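Side-chain contacts in PRO-PRO endopeptidase (PDB 6FPC), which cleaves peptide bonds between two proline residues as a secreted zinc metalloprotease, cutting a cell-surface protein and so perhaps regulating bacterial adhesion: residues L108-T113 with A160-L165; T154-E159 with D176-T181. All coordinates share one frame; numbering follows the deposited sequence.

Interaction 1 of 2, residues L108-T113 with A160-L165; sequences LEIHET and AASLYL. With CD (cadmium ion), chain F.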
loop_
_atom_site.group_PDB
_atom_site.type_symbol
_atom_site.label_atom_id
_atom_site.label_comp_id
_atom_site.label_asym_id
_atom_site.label_seq_id
_atom_site.Cartn_x
_atom_site.Cartn_y
_atom_site.Cartn_z
ATOM N N LEU A 108 -5.665 0.361 2.782
ATOM C CA LEU A 108 -4.936 1.379 2.043
ATOM C C LEU A 108 -3.509 1.626 2.552
ATOM O O LEU A 108 -2.571 1.561 1.749
ATOM C CB LEU A 108 -5.736 2.683 1.966
ATOM C CG LEU A 108 -5.176 3.775 1.052
ATOM C CD1 LEU A 108 -5.071 3.292 -0.414
ATOM C CD2 LEU A 108 -6.062 5.000 1.120
ATOM N N GLU A 109 -3.334 1.883 3.852
ATOM C CA GLU A 109 -2.003 2.199 4.396
ATOM C C GLU A 109 -1.015 1.050 4.266
ATOM O O GLU A 109 0.138 1.312 3.916
ATOM C CB GLU A 109 -2.044 2.747 5.844
ATOM C CG GLU A 109 -2.653 1.820 6.892
ATOM C CD GLU A 109 -4.164 1.904 7.056
ATOM O OE1 GLU A 109 -4.834 2.436 6.139
ATOM O OE2 GLU A 109 -4.683 1.395 8.080
ATOM N N ILE A 110 -1.459 -0.212 4.459
ATOM C CA ILE A 110 -0.521 -1.335 4.295
ATOM C C ILE A 110 -0.132 -1.474 2.826
ATOM O O ILE A 110 1.067 -1.570 2.521
ATOM C CB ILE A 110 -1.036 -2.663 4.905
ATOM C CG1 ILE A 110 -1.039 -2.564 6.444
ATOM C CG2 ILE A 110 -0.184 -3.858 4.440
ATOM C CD1 ILE A 110 -1.953 -3.648 7.132
ATOM N N HIS A 111 -1.148 -1.447 1.926
ATOM C CA HIS A 111 -0.964 -1.566 0.471
ATOM C C HIS A 111 0.063 -0.537 -0.048
ATOM O O HIS A 111 1.049 -0.904 -0.695
ATOM C CB HIS A 111 -2.316 -1.400 -0.264
ATOM C CG HIS A 111 -2.192 -1.468 -1.759
ATOM N ND1 HIS A 111 -2.417 -2.641 -2.446
ATOM C CD2 HIS A 111 -1.851 -0.503 -2.643
ATOM C CE1 HIS A 111 -2.246 -2.352 -3.727
ATOM N NE2 HIS A 111 -1.909 -1.077 -3.895
ATOM N N GLU A 112 -0.161 0.746 0.258
ATOM C CA GLU A 112 0.728 1.816 -0.211
ATOM C C GLU A 112 2.120 1.735 0.419
ATOM O O GLU A 112 3.099 1.961 -0.285
ATOM C CB GLU A 112 0.083 3.204 -0.048
ATOM C CG GLU A 112 -1.146 3.394 -0.952
ATOM C CD GLU A 112 -0.877 3.348 -2.454
ATOM O OE1 GLU A 112 -1.826 3.045 -3.211
ATOM O OE2 GLU A 112 0.278 3.605 -2.876
ATOM N N THR A 113 2.221 1.342 1.695
ATOM C CA THR A 113 3.532 1.201 2.331
ATOM C C THR A 113 4.322 0.077 1.660
ATOM O O THR A 113 5.517 0.223 1.449
ATOM C CB THR A 113 3.412 1.022 3.860
ATOM O OG1 THR A 113 2.699 2.136 4.389
ATOM C CG2 THR A 113 4.787 0.945 4.563
ATOM N N ALA A 160 -1.169 -8.875 -2.306
ATOM C CA ALA A 160 -0.924 -10.215 -1.730
ATOM C C ALA A 160 -0.131 -10.102 -0.402
ATOM O O ALA A 160 -0.438 -10.853 0.527
ATOM C CB ALA A 160 -0.183 -11.102 -2.709
ATOM N N ALA A 161 0.827 -9.124 -0.285
ATOM C CA ALA A 161 1.550 -8.895 0.983
ATOM C C ALA A 161 0.557 -8.338 2.037
ATOM O O ALA A 161 0.642 -8.700 3.220
ATOM C CB ALA A 161 2.713 -7.937 0.789
ATOM N N SER A 162 -0.401 -7.504 1.596
ATOM C CA SER A 162 -1.461 -6.973 2.469
ATOM C C SER A 162 -2.296 -8.149 3.016
ATOM O O SER A 162 -2.484 -8.209 4.237
ATOM C CB SER A 162 -2.365 -5.989 1.736
ATOM O OG SER A 162 -1.637 -4.815 1.414
ATOM N N LEU A 163 -2.743 -9.104 2.138
ATOM C CA LEU A 163 -3.494 -10.293 2.610
ATOM C C LEU A 163 -2.680 -11.063 3.675
ATOM O O LEU A 163 -3.221 -11.474 4.701
ATOM C CB LEU A 163 -3.864 -11.244 1.459
ATOM C CG LEU A 163 -4.933 -10.774 0.450
ATOM C CD1 LEU A 163 -4.991 -11.710 -0.753
ATOM C CD2 LEU A 163 -6.315 -10.741 1.076
ATOM N N TYR A 164 -1.365 -11.212 3.437
ATOM C CA TYR A 164 -0.459 -11.924 4.334
ATOM C C TYR A 164 -0.311 -11.273 5.707
ATOM O O TYR A 164 -0.265 -11.974 6.722
ATOM C CB TYR A 164 0.931 -12.113 3.681
ATOM C CG TYR A 164 1.830 -12.993 4.521
ATOM C CD1 TYR A 164 2.699 -12.440 5.466
ATOM C CD2 TYR A 164 1.746 -14.376 4.446
ATOM C CE1 TYR A 164 3.441 -13.250 6.327
ATOM C CE2 TYR A 164 2.491 -15.196 5.297
ATOM C CZ TYR A 164 3.354 -14.628 6.219
ATOM O OH TYR A 164 4.074 -15.436 7.061
ATOM N N LEU A 165 -0.183 -9.942 5.733
ATOM C CA LEU A 165 0.099 -9.184 6.947
ATOM C C LEU A 165 -1.113 -8.694 7.756
ATOM O O LEU A 165 -0.991 -8.597 8.976
ATOM C CB LEU A 165 1.007 -7.988 6.582
ATOM C CG LEU A 165 2.432 -8.333 6.062
ATOM C CD1 LEU A 165 3.096 -7.142 5.414
ATOM C CD2 LEU A 165 3.329 -8.889 7.161
HETATM CD CD CD F . -1.082 -0.118 -5.702
HETATM O O HOH W 1 -1.367 1.902 -5.911
#
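Ser162, on the helix that also supplies the glutamate zinc ligand, packs against Ile110 and His111 at the start of the HExxH helix of this gluzincin-type metalloprotease. The two helices come close here, with CA of His111 5.8 Å from CA of Ser162. Contact falls chiefly to one small group. Ser162 OG lies 3.5 Å from CG2 of Ile110, the branch that stands anti to the backbone N when chi1, measured to CG1, is -70°. The same OG is 3.9 Å from CB of His111. It also lies 3.4 Å from His111 N, but the angle is too poor for a hydrogen bond; the serine hydroxyl is instead bonded to Ala158 O, one turn back on its own helix. The His111 ring leaves this interface. With CG anti to the backbone N (chi1 178°), it carries NE2 to the cadmium ion at 2.2 Å, while ND1 is hydrogen-bonded to Glu159. Water 1, 2.0 Å from the cadmium ion, donates a 3.0 Å hydrogen bond to OE1 of Glu112, the predicted proton acceptor, and both the water and the Glu112 carboxyl carbon lie at the imidazole edge, in its plane. Across the helices the chemistry is therefore van der Waals contact around a hydroxyl satisfied within its own helix, whereas the imidazole is held at both nitrogens, by metal and carboxylate, which fixes its rotation.

Interaction 2 of 2, residues T154-E159 with D176-T181; sequences TEYFAE and DSMPLT. With CD (cadmium ion), chain F.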
loop_
_atom_site.group_PDB
_atom_site.type_symbol
_atom_site.label_atom_id
_atom_site.label_comp_id
_atom_site.label_asym_id
_atom_site.label_seq_id
_atom_site.Cartn_x
_atom_site.Cartn_y
_atom_site.Cartn_z
ATOM N N THR A 154 3.825 -5.467 -9.455
ATOM C CA THR A 154 3.962 -4.550 -8.302
ATOM C C THR A 154 2.655 -4.469 -7.500
ATOM O O THR A 154 2.681 -4.445 -6.270
ATOM C CB THR A 154 4.345 -3.139 -8.759
ATOM O OG1 THR A 154 3.439 -2.770 -9.798
ATOM C CG2 THR A 154 5.776 -3.068 -9.265
ATOM N N GLU A 155 1.510 -4.471 -8.205
ATOM C CA GLU A 155 0.205 -4.402 -7.561
ATOM C C GLU A 155 -0.122 -5.731 -6.861
ATOM O O GLU A 155 -0.578 -5.739 -5.699
ATOM C CB GLU A 155 -0.852 -3.920 -8.586
ATOM C CG GLU A 155 -0.529 -2.501 -9.085
ATOM C CD GLU A 155 -0.639 -1.421 -8.010
ATOM O OE1 GLU A 155 -0.280 -0.257 -8.297
ATOM O OE2 GLU A 155 -1.146 -1.719 -6.904
ATOM N N TYR A 156 0.190 -6.854 -7.527
ATOM C CA TYR A 156 -0.024 -8.174 -6.929
ATOM C C TYR A 156 0.854 -8.316 -5.684
ATOM O O TYR A 156 0.366 -8.772 -4.645
ATOM C CB TYR A 156 0.261 -9.294 -7.938
ATOM C CG TYR A 156 -0.112 -10.661 -7.404
ATOM C CD1 TYR A 156 -1.398 -10.921 -6.929
ATOM C CD2 TYR A 156 0.842 -11.672 -7.290
ATOM C CE1 TYR A 156 -1.734 -12.153 -6.383
ATOM C CE2 TYR A 156 0.514 -12.916 -6.745
ATOM C CZ TYR A 156 -0.780 -13.155 -6.312
ATOM O OH TYR A 156 -1.129 -14.377 -5.801
ATOM N N PHE A 157 2.105 -7.815 -5.756
ATOM C CA PHE A 157 3.005 -7.834 -4.606
ATOM C C PHE A 157 2.370 -7.083 -3.437
ATOM O O PHE A 157 2.184 -7.651 -2.372
ATOM C CB PHE A 157 4.404 -7.251 -4.930
ATOM C CG PHE A 157 5.269 -7.245 -3.688
ATOM C CD1 PHE A 157 5.927 -8.401 -3.275
ATOM C CD2 PHE A 157 5.340 -6.112 -2.870
ATOM C CE1 PHE A 157 6.687 -8.416 -2.104
ATOM C CE2 PHE A 157 6.082 -6.139 -1.677
ATOM C CZ PHE A 157 6.752 -7.291 -1.308
ATOM N N ALA A 158 1.999 -5.817 -3.645
ATOM C CA ALA A 158 1.428 -4.986 -2.582
ATOM C C ALA A 158 0.112 -5.559 -1.995
ATOM O O ALA A 158 -0.084 -5.549 -0.777
ATOM C CB ALA A 158 1.214 -3.572 -3.091
ATOM N N GLU A 159 -0.779 -6.053 -2.856
ATOM C CA GLU A 159 -2.055 -6.560 -2.380
ATOM C C GLU A 159 -1.930 -7.944 -1.693
ATOM O O GLU A 159 -2.520 -8.154 -0.625
ATOM C CB GLU A 159 -3.075 -6.577 -3.521
ATOM C CG GLU A 159 -4.528 -6.635 -3.041
ATOM C CD GLU A 159 -4.970 -5.630 -1.982
ATOM O OE1 GLU A 159 -4.423 -4.507 -1.928
ATOM O OE2 GLU A 159 -5.876 -5.973 -1.195
ATOM N N ASP A 176 -4.621 -20.852 1.198
ATOM C CA ASP A 176 -5.515 -21.761 0.508
ATOM C C ASP A 176 -5.693 -21.454 -0.977
ATOM O O ASP A 176 -5.746 -22.389 -1.777
ATOM C CB ASP A 176 -6.891 -21.765 1.208
ATOM C CG ASP A 176 -7.755 -22.948 0.823
ATOM O OD1 ASP A 176 -8.763 -22.738 0.108
ATOM O OD2 ASP A 176 -7.411 -24.090 1.218
ATOM N N SER A 177 -5.862 -20.157 -1.324
ATOM C CA SER A 177 -6.155 -19.656 -2.667
ATOM C C SER A 177 -4.938 -19.425 -3.561
ATOM O O SER A 177 -5.038 -19.612 -4.762
ATOM C CB SER A 177 -6.931 -18.346 -2.587
ATOM O OG SER A 177 -8.106 -18.472 -1.813
ATOM N N MET A 178 -3.846 -18.918 -2.989
ATOM C CA MET A 178 -2.610 -18.584 -3.704
ATOM C C MET A 178 -1.421 -19.170 -2.905
ATOM O O MET A 178 -0.653 -18.402 -2.308
ATOM C CB MET A 178 -2.481 -17.054 -3.909
ATOM C CG MET A 178 -3.572 -16.455 -4.799
ATOM S SD MET A 178 -4.779 -15.532 -3.835
ATOM C CE MET A 178 -4.004 -14.020 -3.802
ATOM N N PRO A 179 -1.292 -20.533 -2.844
ATOM C CA PRO A 179 -0.226 -21.154 -2.020
ATOM C C PRO A 179 1.207 -20.777 -2.405
ATOM O O PRO A 179 2.046 -20.642 -1.506
ATOM C CB PRO A 179 -0.479 -22.663 -2.177
ATOM C CG PRO A 179 -1.251 -22.786 -3.451
ATOM C CD PRO A 179 -2.132 -21.575 -3.478
ATOM N N LEU A 180 1.497 -20.593 -3.712
ATOM C CA LEU A 180 2.861 -20.200 -4.071
ATOM C C LEU A 180 3.161 -18.773 -3.574
ATOM O O LEU A 180 4.274 -18.517 -3.116
ATOM C CB LEU A 180 3.168 -20.348 -5.570
ATOM C CG LEU A 180 3.070 -21.760 -6.143
ATOM C CD1 LEU A 180 2.876 -21.711 -7.640
ATOM C CD2 LEU A 180 4.300 -22.621 -5.776
ATOM N N THR A 181 2.142 -17.875 -3.590
ATOM C CA THR A 181 2.291 -16.486 -3.123
ATOM C C THR A 181 2.445 -16.499 -1.614
ATOM O O THR A 181 3.273 -15.753 -1.090
ATOM C CB THR A 181 1.117 -15.592 -3.571
ATOM O OG1 THR A 181 0.908 -15.762 -4.967
ATOM C CG2 THR A 181 1.380 -14.099 -3.324
HETATM CD CD CD F . -1.082 -0.118 -5.702
HETATM O O HOH W 1 -1.367 1.902 -5.911
#
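Tyr156, one residue after the metal ligand Glu155, reaches from the helix of residues 153-166 to Met178 and Thr181, where the helix of residues 168-177 gives way to that of residues 179-188. Its CB leaves the helix alongside the other segment rather than at it; with CG anti to the backbone N (chi1 -173°), the ring then brings the phenol in. Farther along, CE1 meets the Met178 methyl, CE, at 3.9 Å, an apolar touch near the ring plane at the edge. On the other ring edge CE2 lies 3.7 Å from CG2 of Thr181. At the tip, OH donates a hydrogen bond of 2.6 Å to Thr181 OG1, which also sits close to the ring plane. The phenol oxygen is flanked by Met178 as well, with CG at 3.4 Å and CE at 3.5 Å: bends at chi2 and chi3 (106° and 87°) fold the thioether chain back so that both carbons meet the same oxygen. Thr181 OG1 is in turn hydrogen-bonded to Glu138 of the helix of residues 129-138, whose Phe135 also touches the tyrosine. Met178 takes the N-cap position of the last helix. Tyr156 thus ends in a short, buried polar link running from phenol through threonine hydroxyl to carboxylate, with methionine carbons against the phenol oxygen, and the carboxylate would probably strengthen the hydroxyl as an acceptor.

How the interactions relate
Both interactions use the helix of residues 153-166, interaction 2 its earlier turns and interaction 1 its later ones; their centres lie about 11 Å apart. One segment of each supplies a ligand of the catalytic metal: His111 in interaction 1 and Glu155 in interaction 2, completed by His115 and Tyr148. The site is occupied by zinc or cadmium, and Glu155 OE2 binds the cadmium ion at 2.0 Å. Second-shell support also passes between them, since His111 ND1 is 2.8 Å from OE1 of Glu159, a probable hydrogen bond. Away from the metal, CB of Ala160 packs 3.4 Å from CG2 of Thr181, whereas the Tyr156 side chain remains about 10 Å from the zinc ion.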